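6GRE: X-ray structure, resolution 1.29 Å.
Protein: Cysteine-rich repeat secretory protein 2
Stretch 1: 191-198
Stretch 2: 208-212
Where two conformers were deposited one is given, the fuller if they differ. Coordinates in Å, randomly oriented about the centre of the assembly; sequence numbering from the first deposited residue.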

# COMPACT_ATOMS: atom_id res chain seq x y z
N ASP A 191 12.69 -10.53 11.65
CA ASP A 191 11.78 -10.51 12.78
C ASP A 191 10.72 -11.60 12.73
O ASP A 191 10.36 -12.10 13.81
CB ASP A 191 11.16 -9.14 12.96
CG ASP A 191 12.17 -8.18 13.57
OD1 ASP A 191 13.11 -8.66 14.21
OD2 ASP A 191 12.04 -7.02 13.35
N CYS A 192 10.21 -11.97 11.54
CA CYS A 192 9.09 -12.91 11.42
C CYS A 192 9.51 -14.21 10.70
O CYS A 192 8.65 -15.04 10.47
CB CYS A 192 7.92 -12.35 10.63
SG CYS A 192 7.28 -10.76 11.22
N GLY A 193 10.78 -14.40 10.37
CA GLY A 193 11.19 -15.47 9.44
C GLY A 193 10.97 -16.87 10.01
O GLY A 193 10.89 -17.82 9.26
N MET A 194 10.89 -16.97 11.34
CA MET A 194 10.67 -18.24 12.02
C MET A 194 9.21 -18.40 12.46
O MET A 194 8.89 -19.42 13.09
CB MET A 194 11.59 -18.34 13.25
CG MET A 194 13.06 -18.22 12.89
SD MET A 194 14.18 -18.77 14.20
CE MET A 194 13.93 -20.54 14.13
N ALA A 195 8.34 -17.45 12.09
CA ALA A 195 6.95 -17.38 12.52
C ALA A 195 6.01 -17.93 11.44
O ALA A 195 6.37 -18.09 10.27
CB ALA A 195 6.57 -15.94 12.84
N GLN A 196 4.78 -18.17 11.86
CA GLN A 196 3.69 -18.57 11.01
C GLN A 196 3.09 -17.32 10.38
O GLN A 196 1.96 -16.89 10.68
CB GLN A 196 2.65 -19.35 11.80
CG GLN A 196 3.29 -20.55 12.48
CD GLN A 196 2.26 -21.38 13.19
OE1 GLN A 196 1.15 -21.59 12.67
NE2 GLN A 196 2.62 -21.83 14.38
N GLY A 197 3.86 -16.73 9.49
CA GLY A 197 3.41 -15.58 8.78
C GLY A 197 3.86 -14.29 9.44
O GLY A 197 4.36 -14.26 10.58
N GLY A 198 3.70 -13.23 8.68
CA GLY A 198 3.98 -11.91 9.21
C GLY A 198 3.93 -10.89 8.10
O GLY A 198 3.83 -11.22 6.91
N ARG A 208 4.94 -9.38 2.87
CA ARG A 208 4.21 -10.19 3.81
C ARG A 208 4.26 -11.65 3.38
O ARG A 208 4.49 -11.97 2.19
CB ARG A 208 2.76 -9.70 3.92
CG ARG A 208 1.94 -9.74 2.64
CD ARG A 208 0.59 -9.05 2.82
NE ARG A 208 -0.25 -9.19 1.63
CZ ARG A 208 -1.12 -8.28 1.17
NH1 ARG A 208 -1.27 -7.11 1.76
NH2 ARG A 208 -1.86 -8.58 0.11
N PHE A 209 4.04 -12.54 4.33
CA PHE A 209 3.96 -13.94 4.01
C PHE A 209 2.98 -14.63 4.95
O PHE A 209 2.66 -14.16 6.04
CB PHE A 209 5.32 -14.65 4.01
CG PHE A 209 5.84 -15.07 5.36
CD1 PHE A 209 6.30 -14.13 6.23
CD2 PHE A 209 5.94 -16.41 5.70
CE1 PHE A 209 6.77 -14.51 7.48
CE2 PHE A 209 6.46 -16.80 6.93
CZ PHE A 209 6.89 -15.84 7.81
N SER A 210 2.51 -15.79 4.48
CA SER A 210 1.57 -16.59 5.26
C SER A 210 2.00 -18.06 5.16
O SER A 210 2.57 -18.46 4.17
CB SER A 210 0.15 -16.40 4.78
OG SER A 210 0.04 -16.69 3.39
N VAL A 211 1.75 -18.83 6.21
CA VAL A 211 2.04 -20.26 6.23
C VAL A 211 0.73 -20.96 6.54
O VAL A 211 0.19 -20.76 7.62
CB VAL A 211 3.11 -20.64 7.27
CG1 VAL A 211 3.38 -22.14 7.26
CG2 VAL A 211 4.40 -19.85 7.11
N GLY A 212 0.25 -21.78 5.62
CA GLY A 212 -1.06 -22.42 5.79
C GLY A 212 -2.19 -21.42 5.63
O GLY A 212 -2.01 -20.33 5.08
O HOH W 1 0.21 -17.30 8.20

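D191 and C192 belong to a helix that begins earlier in the chain; stretch 1 then passes through a type I turn from C192 to A195 and runs out beside stretch 2, whose residues R208 to V211 form a strand. The turn is closed by a backbone hydrogen bond from A195 N to C192 O (2.9 Å); a weak one follows from G197 N to A195 O (3.0 Å). The two chains meet as an antiparallel pair at G198 and F209, with their CA atoms 5.6 Å apart. Here the backbones exchange two nearly straight hydrogen bonds, G198 N to F209 O (3.0 Å, 161° at the hydrogen) and F209 N to G198 O (2.9 Å, 165°). G198 O also receives a CA-H...O contact from R208 CA at 3.3 Å, so one carbonyl takes an amide and a polarised C-H from successive residues. Two residues along each chain, Q196 and V211 are bridged by water 1, which donates to Q196 O (3.1 Å) and accepts from V211 N (2.9 Å), carrying the link between the backbones past the direct pair.

The lack of a side chain at G197 leaves room for this close approach. G197 CA lies 4.1 Å from S210 CA and 3.2 Å from F209 O; a CB on G197 would sit only 3.1 Å from that same F209 O and would also jam against the carbonyl of the preceding residue. G198 makes room within its own stretch, since a CB there would clash with C192 SG, at 2.6 Å.

F209 is the centre of the side-chain packing and has the largest area covered by the other stretch. With chi1 at 82° (p), one face of its ring packs against the G197 backbone: G197 CA stands 3.7 Å from the ring centroid and 14° off the normal, a CH-pi contact in which a C-H next to the amide meets the aromatic face. The ring edge meets carbonyl oxygens instead, with F209 CZ 3.3 Å from C192 O and 3.4 Å from A195 O, an arrangement that suits the slightly positive rim of an aromatic ring. C192 CB adds an apolar contact to F209 CE1 at 4.0 Å; the cysteine itself is covalently bonded elsewhere in the structure. The CA-to-CB bond of V211 points toward stretch 1, and with chi1 t its CG2 methyl lies against the backbone, 4.0 Å from G197 N, 4.1 Å from A195 O and 4.2 Å from Q196 CA. The CA-to-CB bond of S210 points away, while that of R208 points sideways, and the R208 guanidinium nitrogens NH1 and NH2 hydrogen-bond elsewhere in the structure.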